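Local coordinates for protein CghA (Chaetomium globosum, PDB 6KBC) that is a two-domain, beta-rich protein of the calycin clan, holding the ligand WK1 in a pocket lined by residues of both domains, at residues G225-W230 against F244-A249; M254-L259 against V271-Y276. All coordinates share one frame; numbering follows the deposited sequence.

Interaction 1: residues G225-W230 against F244-A249; sequences GMDRSW and FVRAQA
D227 and R246 reach toward each other tip to tip, each from a strand of a different domain. NH2 of R246 donates to OD1 of D227 at 2.8 Å, with an N-H...O angle of 155°. The bond stays near the guanidinium plane but meets OD1 from above the carboxylate plane, 42° out of it; the two planes stand 90° apart. The R246 chain runs out extended, CG anti to the backbone N, until a bend at chi3 turns NE, and the guanidinium beyond it lies over G225, whose N sits 3.4 Å above the plane, over its centre; glycine suits the place because a CB here would run into NH1 of R246. One water joins the same pair, 2.6 Å from D227 OD1 and 2.8 Å from R246 NH1. The other carboxylate oxygen of D227, OD2, meets the rim of the F244 ring at CE1, 3.4 Å away and near the ring plane. W183 NE1 also donates to OD2, while D52 holds NE of R246. D227 and D52 together probably offset the positive charge that R246 carries into this buried place. The contact thus joins the domains through a buried salt bridge, beside F244, an apolar residue suited to lining the WK1 pocket.

Interaction 2: residues M254-L259 against V271-Y276; sequences MAVMRL and VNAALY. With WK1 ((2S)-3-[(2S,4E)-4-[[(1R,2S,4aR,6S,8R,8aS)-2-[(E)-but-2-en-2-yl]-6,8-dimethyl-1,2,4a,5,6,7,8,8a-octahydronaphthalen-1-yl]-oxidanyl-methylidene]-3,5-bis(oxidanylidene)pyrrolidin-2-yl]-2-methyl-2-oxidanyl-propanoic acid), chain B.
M257 and N272 face each other as a hydrogen-bonded pair in an antiparallel beta hairpin formed by strands 252-261 and 269-277. N272 N donates a hydrogen bond to M257 O at 2.9 Å, and M257 N returns a bond to N272 O, which R185 also reaches. A255 and A274 form the next such pair, their small methyl groups lying beside R185. From M257, CB stays by the partner strand, 3.9 Å from N272 O. CG then stands anti to the backbone N (chi1 -173°), and bends at chi2 and chi3 carry the end away from the hairpin. SD arrives 3.4 Å from C6 of WK1, and the CE methyl lies as close to C6 and 3.5 Å from C7. A flexible, polarisable thioether suits this hydrocarbon part of the ligand. The sheet's other face is mostly apolar: M254 and L275 lie side by side, and V271 crosses R258 at about a right angle, touching its aliphatic base, while the charged end of R258 goes off to D241. Between these pairs the branches of V256 divide their work, CG1 resting 3.9 Å from V271 CG2 and CG2 3.8 Å from A273 CB.

How the interactions relate
Following the chain from the N terminus, strand 223-231 of the N-terminal domain comes first, and the chain then passes into strand 239-249 of the C-terminal domain; interaction 1 closes that loop of 13 residues. A short turn leads to strand 252-261, and interaction 2 closes the next loop, of 11 residues, against strand 269-277. The two loops follow in series and neither nest nor cross. The second strand of interaction 1, 239-249, lies next to the first strand of interaction 2, 252-261, in one sheet, with probable hydrogen bonds such as V245 O to V256 N. At the pocket end, F244 CB packs on M257 CE, 3.6 Å apart, connecting the domain interface to the hairpin beside WK1.

Interaction 1: residues G225-W230 against F244-A249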
loop_
_atom_site.group_PDB
_atom_site.type_symbol
_atom_site.label_atom_id
_atom_site.label_comp_id
_atom_site.label_asym_id
_atom_site.label_seq_id
_atom_site.Cartn_x
_atom_site.Cartn_y
_atom_site.Cartn_z
ATOM N N GLY A 225 -3.164 -7.883 -1.398
ATOM C CA GLY A 225 -2.867 -7.448 -2.759
ATOM C C GLY A 225 -1.414 -7.114 -2.912
ATOM O O GLY A 225 -0.680 -7.186 -1.942
ATOM N N MET A 226 -1.052 -6.756 -4.127
ATOM C CA MET A 226 0.320 -6.349 -4.446
ATOM C C MET A 226 0.229 -4.935 -5.014
ATOM O O MET A 226 -0.541 -4.728 -5.913
ATOM C CB MET A 226 0.954 -7.304 -5.449
ATOM C CG MET A 226 2.433 -7.131 -5.543
ATOM S SD MET A 226 2.821 -5.887 -6.735
ATOM C CE MET A 226 4.459 -5.408 -6.217
ATOM N N ASP A 227 0.919 -4.001 -4.379
ATOM C CA ASP A 227 0.916 -2.584 -4.801
ATOM C C ASP A 227 2.306 -2.239 -5.325
ATOM O O ASP A 227 3.261 -2.712 -4.781
ATOM C CB ASP A 227 0.492 -1.646 -3.679
ATOM C CG ASP A 227 -0.961 -1.772 -3.260
ATOM O OD1 ASP A 227 -1.489 -2.842 -3.313
ATOM O OD2 ASP A 227 -1.524 -0.784 -2.891
ATOM N N ARG A 228 2.347 -1.372 -6.315
ATOM C CA ARG A 228 3.599 -0.999 -6.961
ATOM C C ARG A 228 3.650 0.511 -7.063
ATOM O O ARG A 228 2.679 1.134 -7.501
ATOM C CB ARG A 228 3.710 -1.635 -8.350
ATOM C CG ARG A 228 4.867 -1.142 -9.197
ATOM C CD ARG A 228 6.219 -1.468 -8.605
ATOM N NE ARG A 228 7.254 -1.294 -9.625
ATOM C CZ ARG A 228 8.332 -0.522 -9.500
ATOM N NH1 ARG A 228 8.556 0.166 -8.393
ATOM N NH2 ARG A 228 9.204 -0.446 -10.498
ATOM N N SER A 229 4.777 1.089 -6.667
ATOM C CA SER A 229 4.918 2.531 -6.641
ATOM C C SER A 229 6.328 2.920 -7.053
ATOM O O SER A 229 7.293 2.183 -6.816
ATOM C CB SER A 229 4.623 3.092 -5.255
ATOM O OG SER A 229 4.886 4.490 -5.186
ATOM N N TRP A 230 6.435 4.092 -7.669
ATOM C CA TRP A 230 7.735 4.735 -7.816
ATOM C C TRP A 230 7.533 6.236 -7.981
ATOM O O TRP A 230 6.549 6.683 -8.571
ATOM C CB TRP A 230 8.524 4.140 -8.987
ATOM C CG TRP A 230 7.970 4.456 -10.336
ATOM C CD1 TRP A 230 8.334 5.488 -11.154
ATOM C CD2 TRP A 230 6.970 3.714 -11.046
ATOM N NE1 TRP A 230 7.613 5.436 -12.326
ATOM C CE2 TRP A 230 6.765 4.361 -12.279
ATOM C CE3 TRP A 230 6.216 2.575 -10.750
ATOM C CZ2 TRP A 230 5.842 3.905 -13.217
ATOM C CZ3 TRP A 230 5.309 2.125 -11.677
ATOM C CH2 TRP A 230 5.128 2.786 -12.898
ATOM N N PHE A 244 -3.366 5.018 3.014
ATOM C CA PHE A 244 -3.477 3.692 2.406
ATOM C C PHE A 244 -4.698 2.984 2.967
ATOM O O PHE A 244 -4.916 2.997 4.179
ATOM C CB PHE A 244 -2.240 2.836 2.693
ATOM C CG PHE A 244 -2.361 1.411 2.173
ATOM C CD1 PHE A 244 -2.008 1.106 0.868
ATOM C CD2 PHE A 244 -2.847 0.392 2.987
ATOM C CE1 PHE A 244 -2.129 -0.212 0.371
ATOM C CE2 PHE A 244 -2.972 -0.925 2.510
ATOM C CZ PHE A 244 -2.618 -1.219 1.197
ATOM N N VAL A 245 -5.483 2.338 2.099
ATOM C CA VAL A 245 -6.593 1.502 2.552
ATOM C C VAL A 245 -6.601 0.217 1.753
ATOM O O VAL A 245 -6.490 0.244 0.525
ATOM C CB VAL A 245 -7.971 2.175 2.367
ATOM C CG1 VAL A 245 -9.078 1.234 2.802
ATOM C CG2 VAL A 245 -8.063 3.476 3.105
ATOM N N ARG A 246 -6.820 -0.903 2.436
ATOM C CA ARG A 246 -7.305 -2.106 1.766
ATOM C C ARG A 246 -8.347 -2.726 2.671
ATOM O O ARG A 246 -8.059 -2.988 3.839
ATOM C CB ARG A 246 -6.188 -3.108 1.482
ATOM C CG ARG A 246 -6.713 -4.294 0.654
ATOM C CD ARG A 246 -5.703 -5.420 0.546
ATOM N NE ARG A 246 -4.368 -4.957 0.182
ATOM C CZ ARG A 246 -4.013 -4.524 -1.027
ATOM N NH1 ARG A 246 -4.892 -4.493 -2.027
ATOM N NH2 ARG A 246 -2.757 -4.152 -1.238
ATOM N N ALA A 247 -9.554 -2.932 2.153
ATOM C CA ALA A 247 -10.636 -3.419 2.992
ATOM C C ALA A 247 -11.567 -4.285 2.168
ATOM O O ALA A 247 -11.734 -4.071 0.967
ATOM C CB ALA A 247 -11.453 -2.282 3.609
ATOM N N GLN A 248 -12.221 -5.218 2.851
ATOM C CA GLN A 248 -13.243 -6.068 2.249
ATOM C C GLN A 248 -14.449 -6.096 3.174
ATOM O O GLN A 248 -14.296 -6.286 4.386
ATOM C CB GLN A 248 -12.727 -7.492 2.016
ATOM C CG GLN A 248 -13.820 -8.422 1.437
ATOM C CD GLN A 248 -13.307 -9.813 1.123
ATOM O OE1 GLN A 248 -12.595 -10.418 1.920
ATOM N NE2 GLN A 248 -13.632 -10.303 -0.063
ATOM N N ALA A 249 -15.636 -5.878 2.617
ATOM C CA ALA A 249 -16.877 -5.911 3.396
ATOM C C ALA A 249 -17.968 -6.468 2.498
ATOM O O ALA A 249 -18.367 -5.812 1.532
ATOM C CB ALA A 249 -17.261 -4.523 3.919
HETATM O O HOH W 1 -3.441 -4.265 -4.393
#

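Interaction 2: residues M254-L259 against V271-Y276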
loop_
_atom_site.group_PDB
_atom_site.type_symbol
_atom_site.label_atom_id
_atom_site.label_comp_id
_atom_site.label_asym_id
_atom_site.label_seq_id
_atom_site.Cartn_x
_atom_site.Cartn_y
_atom_site.Cartn_z
ATOM N N MET A 254 -12.130 -2.719 -1.514
ATOM C CA MET A 254 -11.718 -1.344 -1.765
ATOM C C MET A 254 -10.249 -1.175 -1.436
ATOM O O MET A 254 -9.740 -1.754 -0.466
ATOM C CB MET A 254 -12.558 -0.321 -0.977
ATOM C CG MET A 254 -12.336 -0.271 0.517
ATOM S SD MET A 254 -13.851 0.076 1.464
ATOM C CE MET A 254 -14.994 -1.229 0.969
ATOM N N ALA A 255 -9.561 -0.400 -2.271
ATOM C CA ALA A 255 -8.145 -0.153 -2.080
ATOM C C ALA A 255 -7.877 1.290 -2.460
ATOM O O ALA A 255 -8.441 1.794 -3.431
ATOM C CB ALA A 255 -7.282 -1.117 -2.904
ATOM N N VAL A 256 -7.080 1.970 -1.650
ATOM C CA VAL A 256 -6.947 3.419 -1.755
ATOM C C VAL A 256 -5.504 3.792 -1.510
ATOM O O VAL A 256 -4.861 3.267 -0.598
ATOM C CB VAL A 256 -7.847 4.175 -0.745
ATOM C CG1 VAL A 256 -7.567 5.687 -0.798
ATOM C CG2 VAL A 256 -9.313 3.911 -1.025
ATOM N N MET A 257 -5.001 4.725 -2.308
ATOM C CA MET A 257 -3.797 5.482 -1.976
ATOM C C MET A 257 -4.176 6.925 -2.268
ATOM O O MET A 257 -4.301 7.287 -3.442
ATOM C CB MET A 257 -2.591 5.029 -2.803
ATOM C CG MET A 257 -1.253 5.661 -2.378
ATOM S SD MET A 257 -0.947 5.961 -0.617
ATOM C CE MET A 257 -0.545 4.290 -0.179
ATOM N N ARG A 258 -4.432 7.716 -1.218
ATOM C CA ARG A 258 -4.839 9.114 -1.354
ATOM C C ARG A 258 -3.757 10.021 -0.767
ATOM O O ARG A 258 -3.332 9.826 0.380
ATOM C CB ARG A 258 -6.202 9.394 -0.672
ATOM C CG ARG A 258 -6.709 10.845 -0.959
ATOM C CD ARG A 258 -6.136 11.675 0.180
ATOM N NE ARG A 258 -6.712 11.433 1.499
ATOM C CZ ARG A 258 -6.041 11.556 2.628
ATOM N NH1 ARG A 258 -4.713 11.443 2.579
ATOM N NH2 ARG A 258 -6.664 11.471 3.795
ATOM N N LEU A 259 -3.359 11.052 -1.526
ATOM C CA LEU A 259 -2.369 12.025 -1.079
ATOM C C LEU A 259 -3.008 13.403 -1.009
ATOM O O LEU A 259 -3.794 13.772 -1.882
ATOM C CB LEU A 259 -1.178 12.114 -2.021
ATOM C CG LEU A 259 -0.380 10.818 -2.155
ATOM C CD1 LEU A 259 0.566 10.960 -3.313
ATOM C CD2 LEU A 259 0.389 10.615 -0.863
ATOM N N VAL A 271 -5.510 10.792 -5.750
ATOM C CA VAL A 271 -5.828 9.441 -5.303
ATOM C C VAL A 271 -5.686 8.463 -6.458
ATOM O O VAL A 271 -5.972 8.780 -7.615
ATOM C CB VAL A 271 -7.250 9.368 -4.686
ATOM C CG1 VAL A 271 -8.321 9.499 -5.756
ATOM C CG2 VAL A 271 -7.441 8.080 -3.914
ATOM N N ASN A 272 -5.273 7.254 -6.127
ATOM C CA ASN A 272 -5.417 6.114 -7.019
ATOM C C ASN A 272 -6.142 5.053 -6.204
ATOM O O ASN A 272 -5.579 4.527 -5.245
ATOM C CB ASN A 272 -4.057 5.639 -7.507
ATOM C CG ASN A 272 -4.177 4.702 -8.679
ATOM O OD1 ASN A 272 -4.796 3.639 -8.560
ATOM N ND2 ASN A 272 -3.659 5.117 -9.838
ATOM N N ALA A 273 -7.404 4.800 -6.537
ATOM C CA ALA A 273 -8.252 3.974 -5.693
ATOM C C ALA A 273 -9.195 3.174 -6.566
ATOM O O ALA A 273 -9.442 3.507 -7.730
ATOM C CB ALA A 273 -9.070 4.808 -4.695
ATOM N N ALA A 274 -9.772 2.140 -5.969
ATOM C CA ALA A 274 -10.694 1.301 -6.708
ATOM C C ALA A 274 -11.676 0.674 -5.738
ATOM O O ALA A 274 -11.298 0.278 -4.629
ATOM C CB ALA A 274 -9.946 0.213 -7.492
ATOM N N LEU A 275 -12.931 0.588 -6.160
ATOM C CA LEU A 275 -13.938 -0.181 -5.452
ATOM C C LEU A 275 -14.432 -1.280 -6.384
ATOM O O LEU A 275 -14.729 -1.024 -7.554
ATOM C CB LEU A 275 -15.099 0.681 -4.994
ATOM C CG LEU A 275 -16.224 -0.069 -4.289
ATOM C CD1 LEU A 275 -15.765 -0.587 -2.921
ATOM C CD2 LEU A 275 -17.439 0.846 -4.156
ATOM N N TYR A 276 -14.500 -2.493 -5.865
ATOM C CA TYR A 276 -15.010 -3.633 -6.605
ATOM C C TYR A 276 -16.230 -4.150 -5.874
ATOM O O TYR A 276 -16.325 -4.032 -4.655
ATOM C CB TYR A 276 -13.969 -4.730 -6.715
ATOM C CG TYR A 276 -12.689 -4.299 -7.363
ATOM C CD1 TYR A 276 -11.671 -3.727 -6.611
ATOM C CD2 TYR A 276 -12.472 -4.504 -8.732
ATOM C CE1 TYR A 276 -10.486 -3.334 -7.199
ATOM C CE2 TYR A 276 -11.287 -4.115 -9.328
ATOM C CZ TYR A 276 -10.300 -3.531 -8.559
ATOM O OH TYR A 276 -9.114 -3.150 -9.130
HETATM O O WK1 B . 8.391 1.740 8.975
HETATM C C17 WK1 B . 7.394 1.162 8.624
HETATM O O1 WK1 B . 7.191 0.012 8.896
HETATM C C19 WK1 B . 6.365 1.867 7.840
HETATM O O2 WK1 B . 6.633 3.221 7.700
HETATM C C18 WK1 B . 5.060 1.786 8.571
HETATM C C20 WK1 B . 6.413 1.186 6.501
HETATM C C22 WK1 B . 5.207 1.485 5.707
HETATM N N WK1 B . 5.011 0.765 4.463
HETATM C C21 WK1 B . 4.650 1.616 3.509
HETATM O O5 WK1 B . 4.382 1.226 2.284
HETATM C C23 WK1 B . 4.988 2.857 5.307
HETATM O O4 WK1 B . 5.070 3.909 6.094
HETATM C C24 WK1 B . 4.608 3.019 3.946
HETATM C C16 WK1 B . 4.283 4.264 3.258
HETATM O O3 WK1 B . 4.326 5.344 3.939
HETATM C C9 WK1 B . 3.790 4.247 1.873
HETATM C C8 WK1 B . 2.278 3.981 2.120
HETATM C C12 WK1 B . 1.868 3.006 3.205
HETATM C C13 WK1 B . 1.595 1.744 2.960
HETATM C C90 WK1 B . 1.202 0.807 4.051
HETATM C C14 WK1 B . 1.764 3.468 4.614
HETATM C C7 WK1 B . 1.532 5.244 2.425
HETATM C C6 WK1 B . 1.642 6.255 1.605
HETATM C C3 WK1 B . 2.728 6.181 0.580
HETATM C C4 WK1 B . 3.999 5.540 1.097
HETATM C C5 WK1 B . 4.877 5.267 -0.109
HETATM C C11 WK1 B . 6.230 4.808 0.334
HETATM C C2 WK1 B . 3.003 7.442 -0.197
HETATM C C1 WK1 B . 3.670 6.986 -1.456
HETATM C C10 WK1 B . 3.851 8.043 -2.496
HETATM C C WK1 B . 5.007 6.428 -1.075
#